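Local atomic coordinates of chitinase (Chromobacterium violaceum, PDB entry 4TXG), a protein that probably hydrolyses the glycosidic bonds of chitin, as a bacterial family 18 glycoside hydrolase that also carries a predicted chitin-binding module. Residues R153-G158 against K182-N187; T248-G253 against D307-D312; Y364-A369 against K387-V392. All coordinates share one frame; numbering follows the deposited sequence.

In the fold
From the N terminus, the three contacts follow one another in series along the chain, without nesting or crossing. Contact 1 closes a loop of 23 mostly irregular residues and pairs strands 155-161 and 185-193. Contact 2 closes 53 residues, including helix 287-304, and pairs 247-253 with 308-312. Contact 3 closes 17 residues and brings 391-395 beside 365-371. These are the first six strands of the (beta/alpha)8 barrel; 457-462 and 599-603 complete its ring. Strands 185-193 and 247-253 join contacts 1 and 2, and 308-312 and 365-371 join contacts 2 and 3. Inside the barrel, the rings of H185 and F391 meet edge-to-face.

Contact 1 (R153-G158 against K182-N187); sequences RRRIIG and KLTHIN
T184 turns its hydroxyl back onto the start of strand 155-161: OG1 sits between the backbone N and the carbonyl carbon (chi1 63°) and accepts the I156 N-H at 2.8 Å, nearly straight at 166°. T184 CG2 rests on R154 O. OG1 also shares a hydrogen bond with H185 ND1, met in the plane of the imidazole, which helps fix the ring's rotation. I157 and H185 lie side by side on one face of the sheet, pointing the same way, with I157 CG1 3.7 Å from H185 CB. The extended R155 chain crosses H185 obliquely, its CD 3.7 Å from H185 CE1, while the guanidinium and imidazole planes stand 61° apart. Further along the strand, I157 CG2 comes to 3.6 Å from N187 ND2. Towards the start of 182-187, I156 meets L183 at about a right angle, methyl to methyl, CG2 to CD2.

Between these groups runs the parallel pairing of the first two strands of the TIM barrel. I156 O takes two N-H groups, T184 N in the carbonyl plane at 2.9 Å and H185 N from above it at 3.3 Å; G158 then donates to H185 O and accepts from N187 N. L183 CD1 lies on the side of G158 where a CB would point.

The imidazole is thus held at both nitrogens, by T184 OG1 at ND1 and by E146 OE1 at NE2. Because E146 OE2 forms a salt bridge with R155 NE, one carboxylate serves both residues; it would favour a protonated ring, whereas the nearby guanidinium would probably oppose a second positive charge.

Contact 2 (T248-G253 against D307-D312); sequences TLISVG and DGVDID
T248 meets D307 twice: its N-H reaches D307 OD2 at 2.9 Å, on the lone pair away from OD1, and its carbonyl O takes D307 N-H at 2.7 Å. K240 NZ bridges the tips, binding both D307 OD2 and T248 OG1, while R362 pairs with D307 OD1. L249 lays its CD2 over G308, 3.7 Å from CA, where a glycine leaves room for the methyl. I250 N donates to G308 O, and its own O receives D310 N in a straight bond (177°) from above the carbonyl plane. On the barrel's outer face I250 CG2 lies alongside V309 CG2, facing helix 287-304. The pairing joins the third and fourth strands of the TIM barrel and aligns two sequence signatures of family 18, SxGG from S251 and DGxDxDxE from D307, the motif whose closing glutamate is the acid in family 18 enzymes generally, E314 here by sequence. S251 OG donates to D310 OD2 at 2.9 Å, somewhat out of the carboxylate plane; Y159 OH shares that oxygen, and T367 OG1 holds OD1. V252 N bonds to D310 O nearly along the C=O axis, V252 O accepts D312 N at 2.8 Å, and V252 CG2 touches V309 CG1. G253 CA makes a CA-H...O contact with D312 O at 3.5 Å; a CB on this backbone (phi 113°, psi -116°) would point toward that oxygen and clash with it.

Contact 3 (Y364-A369 against K387-V392); sequences YQITAA and KYLDFV
D390 grips I366 at both ends of its backbone, accepting from its N and donating to its O. The contact brings together the fifth and sixth strands of the TIM barrel, 365-371 and 391-395, joined by a beta-alpha-beta crossover through the short helix 374-377. From the backbone, D390 N gives its hydrogen to I366 O at 2.8 Å, in a bond bent to 134°. The side chain starts with CB, which sits 3.5 Å from the same I366 O. CG, anti to its own carbonyl carbon, comes up against Q365 CG at 3.8 Å, the carboxylate turned well out of the plane of the glutamine amide. At the tip the oxygens divide their work. OD1 passes Q365 CG and is held by the hydroxyls of Y140 and Y363. OD2 takes the I366 N-H at 2.8 Å, on its anti side and 30° out of the carboxylate plane, and makes a salt bridge with R350. Several donors therefore surround this buried carboxylate, which would probably help keep it ionised; the I366 N-H is taken by this side chain and not by a main-chain carbonyl of 387-392.

The neighbouring L389 packs its two methyls on I366 and A368: CD2 touches I366 CG2 at 3.7 Å, the two side chains meeting at about a right angle, and CD1 reaches A368 CB. F391, next in sequence after D390, carries CG between its backbone N and carbonyl carbon (chi1 57°), which brings the ring under T367 CG2, with its CE2 edge toward Q365. Q365 NE2, itself bonded to Y140 OH, lies near the ring plane, 3.7 Å from F391 CE2. T367 CG2 stands over one face, 3.4 Å from the F391 ring centroid, a CH-pi contact.

Contact 1 (R153-G158 against K182-N187)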
loop_
_atom_site.group_PDB
_atom_site.type_symbol
_atom_site.label_atom_id
_atom_site.label_comp_id
_atom_site.label_asym_id
_atom_site.label_seq_id
_atom_site.Cartn_x
_atom_site.Cartn_y
_atom_site.Cartn_z
ATOM N N ARG A 153 3.340 17.592 -9.234
ATOM C CA ARG A 153 4.289 17.534 -8.123
ATOM C C ARG A 153 4.218 16.204 -7.361
ATOM O O ARG A 153 5.158 15.821 -6.666
ATOM C CB ARG A 153 4.008 18.708 -7.174
ATOM C CG ARG A 153 4.834 18.771 -5.883
ATOM C CD ARG A 153 4.581 20.089 -5.134
ATOM N NE ARG A 153 3.168 20.308 -4.805
ATOM C CZ ARG A 153 2.331 21.065 -5.510
ATOM N NH1 ARG A 153 2.753 21.692 -6.599
ATOM N NH2 ARG A 153 1.066 21.197 -5.124
ATOM N N ARG A 154 3.083 15.521 -7.483
ATOM C CA ARG A 154 2.825 14.290 -6.737
ATOM C C ARG A 154 2.416 13.164 -7.662
ATOM O O ARG A 154 1.772 13.407 -8.680
ATOM C CB ARG A 154 1.702 14.493 -5.712
ATOM C CG ARG A 154 1.908 15.659 -4.772
ATOM C CD ARG A 154 2.978 15.381 -3.716
ATOM N NE ARG A 154 3.317 16.630 -3.034
ATOM C CZ ARG A 154 4.521 16.926 -2.565
ATOM N NH1 ARG A 154 5.514 16.030 -2.650
ATOM N NH2 ARG A 154 4.728 18.113 -2.011
ATOM N N ARG A 155 2.740 11.927 -7.295
ATOM C CA ARG A 155 2.170 10.806 -8.025
ATOM C C ARG A 155 0.659 10.811 -7.831
ATOM O O ARG A 155 0.163 11.156 -6.762
ATOM C CB ARG A 155 2.755 9.480 -7.561
ATOM C CG ARG A 155 4.253 9.376 -7.756
ATOM C CD ARG A 155 4.730 7.943 -7.579
ATOM N NE ARG A 155 6.186 7.886 -7.581
ATOM C CZ ARG A 155 6.923 8.061 -6.492
ATOM N NH1 ARG A 155 6.321 8.282 -5.327
ATOM N NH2 ARG A 155 8.253 8.006 -6.570
ATOM N N ILE A 156 -0.052 10.453 -8.893
ATOM C CA ILE A 156 -1.493 10.284 -8.872
ATOM C C ILE A 156 -1.729 8.953 -9.561
ATOM O O ILE A 156 -1.664 8.846 -10.789
ATOM C CB ILE A 156 -2.232 11.436 -9.583
ATOM C CG1 ILE A 156 -1.909 12.766 -8.901
ATOM C CG2 ILE A 156 -3.744 11.179 -9.600
ATOM C CD1 ILE A 156 -2.456 13.988 -9.652
ATOM N N ILE A 157 -1.932 7.929 -8.747
ATOM C CA ILE A 157 -1.916 6.550 -9.220
ATOM C C ILE A 157 -3.306 5.948 -9.159
ATOM O O ILE A 157 -3.865 5.783 -8.083
ATOM C CB ILE A 157 -0.963 5.698 -8.372
ATOM C CG1 ILE A 157 0.437 6.319 -8.365
ATOM C CG2 ILE A 157 -0.916 4.262 -8.866
ATOM C CD1 ILE A 157 1.150 6.145 -7.024
ATOM N N GLY A 158 -3.863 5.613 -10.316
ATOM C CA GLY A 158 -5.208 5.067 -10.347
ATOM C C GLY A 158 -5.210 3.587 -10.663
ATOM O O GLY A 158 -4.544 3.151 -11.606
ATOM N N LYS A 182 -4.636 13.677 -16.263
ATOM C CA LYS A 182 -4.659 14.081 -14.862
ATOM C C LYS A 182 -4.013 13.054 -13.934
ATOM O O LYS A 182 -4.078 13.195 -12.715
ATOM C CB LYS A 182 -6.102 14.342 -14.418
ATOM C CG LYS A 182 -6.841 15.336 -15.320
ATOM C CD LYS A 182 -8.214 15.685 -14.773
ATOM C CE LYS A 182 -8.979 16.594 -15.727
ATOM N NZ LYS A 182 -8.189 17.793 -16.119
ATOM N N LEU A 183 -3.390 12.031 -14.514
ATOM C CA LEU A 183 -2.736 10.963 -13.749
ATOM C C LEU A 183 -1.230 10.891 -14.005
ATOM O O LEU A 183 -0.722 11.467 -14.971
ATOM C CB LEU A 183 -3.345 9.594 -14.100
ATOM C CG LEU A 183 -4.828 9.316 -13.899
ATOM C CD1 LEU A 183 -5.147 7.919 -14.349
ATOM C CD2 LEU A 183 -5.195 9.482 -12.438
ATOM N N THR A 184 -0.512 10.169 -13.152
ATOM C CA THR A 184 0.897 9.903 -13.434
ATOM C C THR A 184 1.168 8.412 -13.672
ATOM O O THR A 184 2.080 8.057 -14.430
ATOM C CB THR A 184 1.815 10.403 -12.296
ATOM O OG1 THR A 184 1.519 9.701 -11.081
ATOM C CG2 THR A 184 1.641 11.911 -12.084
ATOM N N HIS A 185 0.383 7.555 -13.017
ATOM C CA HIS A 185 0.530 6.101 -13.108
ATOM C C HIS A 185 -0.834 5.418 -13.144
ATOM O O HIS A 185 -1.775 5.851 -12.481
ATOM C CB HIS A 185 1.309 5.528 -11.916
ATOM C CG HIS A 185 2.698 6.066 -11.761
ATOM N ND1 HIS A 185 2.958 7.344 -11.315
ATOM C CD2 HIS A 185 3.906 5.482 -11.949
ATOM C CE1 HIS A 185 4.265 7.535 -11.264
ATOM N NE2 HIS A 185 4.863 6.420 -11.638
ATOM N N ILE A 186 -0.922 4.335 -13.907
ATOM C CA ILE A 186 -2.111 3.483 -13.916
ATOM C C ILE A 186 -1.709 2.054 -13.603
ATOM O O ILE A 186 -0.820 1.499 -14.249
ATOM C CB ILE A 186 -2.815 3.501 -15.272
ATOM C CG1 ILE A 186 -3.253 4.923 -15.638
ATOM C CG2 ILE A 186 -3.996 2.510 -15.282
ATOM C CD1 ILE A 186 -3.525 5.088 -17.142
ATOM N N ASN A 187 -2.368 1.472 -12.610
ATOM C CA ASN A 187 -2.149 0.080 -12.241
ATOM C C ASN A 187 -3.286 -0.776 -12.773
ATOM O O ASN A 187 -4.446 -0.528 -12.452
ATOM C CB ASN A 187 -2.079 -0.082 -10.723
ATOM C CG ASN A 187 -0.818 0.498 -10.114
ATOM O OD1 ASN A 187 0.162 0.767 -10.801
ATOM N ND2 ASN A 187 -0.840 0.674 -8.794
#

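Contact 2 (T248-G253 against D307-D312)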
loop_
_atom_site.group_PDB
_atom_site.type_symbol
_atom_site.label_atom_id
_atom_site.label_comp_id
_atom_site.label_asym_id
_atom_site.label_seq_id
_atom_site.Cartn_x
_atom_site.Cartn_y
_atom_site.Cartn_z
ATOM N N THR A 248 2.324 2.763 -17.017
ATOM C CA THR A 248 1.410 1.672 -16.678
ATOM C C THR A 248 2.157 0.540 -15.979
ATOM O O THR A 248 3.291 0.202 -16.337
ATOM C CB THR A 248 0.671 1.117 -17.918
ATOM O OG1 THR A 248 1.615 0.697 -18.914
ATOM C CG2 THR A 248 -0.245 2.185 -18.498
ATOM N N LEU A 249 1.524 -0.020 -14.952
ATOM C CA LEU A 249 2.099 -1.136 -14.217
ATOM C C LEU A 249 1.078 -2.260 -14.118
ATOM O O LEU A 249 -0.126 -2.009 -14.020
ATOM C CB LEU A 249 2.551 -0.707 -12.812
ATOM C CG LEU A 249 3.722 0.290 -12.780
ATOM C CD1 LEU A 249 3.205 1.721 -12.744
ATOM C CD2 LEU A 249 4.638 0.020 -11.600
ATOM N N ILE A 250 1.558 -3.494 -14.159
ATOM C CA ILE A 250 0.675 -4.642 -13.990
ATOM C C ILE A 250 0.626 -5.027 -12.504
ATOM O O ILE A 250 1.660 -5.310 -11.884
ATOM C CB ILE A 250 1.124 -5.832 -14.895
ATOM C CG1 ILE A 250 0.188 -7.036 -14.716
ATOM C CG2 ILE A 250 2.609 -6.208 -14.669
ATOM C CD1 ILE A 250 -1.276 -6.748 -15.122
ATOM N N SER A 251 -0.570 -4.988 -11.917
ATOM C CA SER A 251 -0.715 -5.387 -10.518
ATOM C C SER A 251 -1.002 -6.877 -10.427
ATOM O O SER A 251 -1.829 -7.407 -11.167
ATOM C CB SER A 251 -1.819 -4.600 -9.820
ATOM O OG SER A 251 -1.553 -3.220 -9.875
ATOM N N VAL A 252 -0.316 -7.543 -9.506
ATOM C CA VAL A 252 -0.408 -8.990 -9.390
ATOM C C VAL A 252 -0.921 -9.362 -8.001
ATOM O O VAL A 252 -0.341 -8.953 -6.999
ATOM C CB VAL A 252 0.960 -9.662 -9.625
ATOM C CG1 VAL A 252 0.803 -11.193 -9.705
ATOM C CG2 VAL A 252 1.624 -9.103 -10.882
ATOM N N GLY A 253 -2.015 -10.118 -7.946
ATOM C CA GLY A 253 -2.552 -10.571 -6.671
ATOM C C GLY A 253 -3.900 -9.964 -6.314
ATOM O O GLY A 253 -4.903 -10.193 -6.996
ATOM N N ASP A 307 5.397 -0.542 -17.888
ATOM C CA ASP A 307 6.573 0.138 -17.344
ATOM C C ASP A 307 7.019 -0.420 -16.002
ATOM O O ASP A 307 8.030 0.013 -15.449
ATOM C CB ASP A 307 6.286 1.629 -17.182
ATOM C CG ASP A 307 5.910 2.281 -18.486
ATOM O OD1 ASP A 307 6.787 2.367 -19.368
ATOM O OD2 ASP A 307 4.741 2.689 -18.642
ATOM N N GLY A 308 6.253 -1.354 -15.453
ATOM C CA GLY A 308 6.600 -1.893 -14.153
ATOM C C GLY A 308 5.639 -2.951 -13.678
ATOM O O GLY A 308 4.622 -3.215 -14.320
ATOM N N VAL A 309 5.978 -3.551 -12.544
ATOM C CA VAL A 309 5.140 -4.557 -11.895
ATOM C C VAL A 309 4.780 -4.062 -10.503
ATOM O O VAL A 309 5.641 -3.544 -9.785
ATOM C CB VAL A 309 5.871 -5.919 -11.799
ATOM C CG1 VAL A 309 5.015 -6.951 -11.085
ATOM C CG2 VAL A 309 6.216 -6.414 -13.180
ATOM N N ASP A 310 3.508 -4.216 -10.137
ATOM C CA ASP A 310 3.006 -3.826 -8.828
ATOM C C ASP A 310 2.626 -5.102 -8.080
ATOM O O ASP A 310 1.710 -5.816 -8.474
ATOM C CB ASP A 310 1.807 -2.885 -8.988
ATOM C CG ASP A 310 1.171 -2.499 -7.666
ATOM O OD1 ASP A 310 1.863 -1.875 -6.828
ATOM O OD2 ASP A 310 -0.032 -2.802 -7.491
ATOM N N ILE A 311 3.366 -5.422 -7.028
ATOM C CA ILE A 311 3.122 -6.654 -6.292
ATOM C C ILE A 311 2.076 -6.414 -5.211
ATOM O O ILE A 311 2.301 -5.630 -4.298
ATOM C CB ILE A 311 4.422 -7.185 -5.648
ATOM C CG1 ILE A 311 5.464 -7.468 -6.728
ATOM C CG2 ILE A 311 4.131 -8.419 -4.785
ATOM C CD1 ILE A 311 5.043 -8.566 -7.740
ATOM N N ASP A 312 0.932 -7.076 -5.330
ATOM C CA ASP A 312 -0.165 -6.913 -4.383
ATOM C C ASP A 312 -0.418 -8.243 -3.663
ATOM O O ASP A 312 -1.470 -8.868 -3.803
ATOM C CB ASP A 312 -1.416 -6.424 -5.109
ATOM C CG ASP A 312 -2.518 -6.003 -4.156
ATOM O OD1 ASP A 312 -2.350 -6.134 -2.917
ATOM O OD2 ASP A 312 -3.565 -5.541 -4.650
#

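Contact 3 (Y364-A369 against K387-V392)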
loop_
_atom_site.group_PDB
_atom_site.type_symbol
_atom_site.label_atom_id
_atom_site.label_comp_id
_atom_site.label_asym_id
_atom_site.label_seq_id
_atom_site.Cartn_x
_atom_site.Cartn_y
_atom_site.Cartn_z
ATOM N N TYR A 364 12.483 -0.210 -15.636
ATOM C CA TYR A 364 11.289 -0.915 -15.158
ATOM C C TYR A 364 11.133 -0.741 -13.652
ATOM O O TYR A 364 12.041 -1.053 -12.888
ATOM C CB TYR A 364 11.343 -2.413 -15.496
ATOM C CG TYR A 364 11.465 -2.702 -16.978
ATOM C CD1 TYR A 364 10.400 -2.455 -17.841
ATOM C CD2 TYR A 364 12.638 -3.219 -17.512
ATOM C CE1 TYR A 364 10.505 -2.717 -19.203
ATOM C CE2 TYR A 364 12.759 -3.481 -18.878
ATOM C CZ TYR A 364 11.689 -3.227 -19.715
ATOM O OH TYR A 364 11.799 -3.487 -21.069
ATOM N N GLN A 365 9.975 -0.246 -13.236
ATOM C CA GLN A 365 9.712 -0.010 -11.820
ATOM C C GLN A 365 9.144 -1.252 -11.129
ATOM O O GLN A 365 8.414 -2.035 -11.733
ATOM C CB GLN A 365 8.751 1.180 -11.644
ATOM C CG GLN A 365 9.403 2.554 -11.885
ATOM C CD GLN A 365 8.446 3.722 -11.654
ATOM O OE1 GLN A 365 7.330 3.731 -12.175
ATOM N NE2 GLN A 365 8.880 4.711 -10.867
ATOM N N ILE A 366 9.499 -1.433 -9.861
ATOM C CA ILE A 366 8.786 -2.386 -9.008
ATOM C C ILE A 366 8.092 -1.626 -7.907
ATOM O O ILE A 366 8.730 -0.876 -7.162
ATOM C CB ILE A 366 9.712 -3.416 -8.366
ATOM C CG1 ILE A 366 10.563 -4.087 -9.422
ATOM C CG2 ILE A 366 8.889 -4.457 -7.584
ATOM C CD1 ILE A 366 11.483 -5.110 -8.848
ATOM N N THR A 367 6.782 -1.802 -7.806
ATOM C CA THR A 367 6.053 -1.198 -6.712
ATOM C C THR A 367 5.303 -2.291 -5.954
ATOM O O THR A 367 5.267 -3.447 -6.374
ATOM C CB THR A 367 5.086 -0.106 -7.218
ATOM O OG1 THR A 367 4.031 -0.691 -7.993
ATOM C CG2 THR A 367 5.846 0.893 -8.100
ATOM N N ALA A 368 4.725 -1.926 -4.816
ATOM C CA ALA A 368 3.914 -2.873 -4.078
ATOM C C ALA A 368 2.763 -2.167 -3.407
ATOM O O ALA A 368 2.902 -1.046 -2.932
ATOM C CB ALA A 368 4.762 -3.623 -3.033
ATOM N N ALA A 369 1.616 -2.830 -3.409
ATOM C CA ALA A 369 0.484 -2.416 -2.589
ATOM C C ALA A 369 0.697 -3.049 -1.224
ATOM O O ALA A 369 0.776 -4.284 -1.108
ATOM C CB ALA A 369 -0.824 -2.861 -3.210
ATOM N N LYS A 387 13.571 -1.773 0.592
ATOM C CA LYS A 387 14.726 -1.257 -0.133
ATOM C C LYS A 387 14.706 -1.628 -1.622
ATOM O O LYS A 387 15.401 -1.009 -2.417
ATOM C CB LYS A 387 16.029 -1.758 0.499
ATOM C CG LYS A 387 16.209 -3.264 0.404
ATOM C CD LYS A 387 17.400 -3.778 1.232
ATOM C CE LYS A 387 18.728 -3.301 0.681
ATOM N NZ LYS A 387 19.881 -4.030 1.298
ATOM N N TYR A 388 13.908 -2.626 -2.002
ATOM C CA TYR A 388 13.864 -3.058 -3.402
ATOM C C TYR A 388 12.810 -2.329 -4.233
ATOM O O TYR A 388 12.771 -2.477 -5.453
ATOM C CB TYR A 388 13.620 -4.571 -3.472
ATOM C CG TYR A 388 14.681 -5.337 -2.720
ATOM C CD1 TYR A 388 16.007 -5.310 -3.142
ATOM C CD2 TYR A 388 14.369 -6.058 -1.574
ATOM C CE1 TYR A 388 16.996 -5.989 -2.453
ATOM C CE2 TYR A 388 15.363 -6.741 -0.871
ATOM C CZ TYR A 388 16.669 -6.700 -1.324
ATOM O OH TYR A 388 17.665 -7.373 -0.641
ATOM N N LEU A 389 11.952 -1.555 -3.573
ATOM C CA LEU A 389 10.775 -1.005 -4.226
ATOM C C LEU A 389 10.966 0.438 -4.673
ATOM O O LEU A 389 11.357 1.305 -3.883
ATOM C CB LEU A 389 9.566 -1.086 -3.286
ATOM C CG LEU A 389 9.248 -2.504 -2.828
ATOM C CD1 LEU A 389 8.163 -2.495 -1.751
ATOM C CD2 LEU A 389 8.806 -3.337 -4.025
ATOM N N ASP A 390 10.686 0.701 -5.942
ATOM C CA ASP A 390 10.719 2.080 -6.413
ATOM C C ASP A 390 9.802 2.960 -5.577
ATOM O O ASP A 390 10.164 4.080 -5.222
ATOM C CB ASP A 390 10.330 2.148 -7.878
ATOM C CG ASP A 390 11.417 1.617 -8.769
ATOM O OD1 ASP A 390 12.290 2.416 -9.175
ATOM O OD2 ASP A 390 11.423 0.398 -9.028
ATOM N N PHE A 391 8.611 2.452 -5.270
ATOM C CA PHE A 391 7.757 3.096 -4.280
ATOM C C PHE A 391 6.688 2.139 -3.795
ATOM O O PHE A 391 6.492 1.069 -4.382
ATOM C CB PHE A 391 7.127 4.405 -4.819
ATOM C CG PHE A 391 6.322 4.258 -6.090
ATOM C CD1 PHE A 391 5.008 3.818 -6.053
ATOM C CD2 PHE A 391 6.861 4.637 -7.314
ATOM C CE1 PHE A 391 4.246 3.727 -7.216
ATOM C CE2 PHE A 391 6.111 4.532 -8.492
ATOM C CZ PHE A 391 4.800 4.082 -8.437
ATOM N N VAL A 392 6.021 2.505 -2.703
ATOM C CA VAL A 392 4.906 1.705 -2.212
ATOM C C VAL A 392 3.607 2.471 -2.365
ATOM O O VAL A 392 3.598 3.690 -2.338
ATOM C CB VAL A 392 5.078 1.289 -0.730
ATOM C CG1 VAL A 392 6.285 0.365 -0.585
ATOM C CG2 VAL A 392 5.209 2.498 0.190
#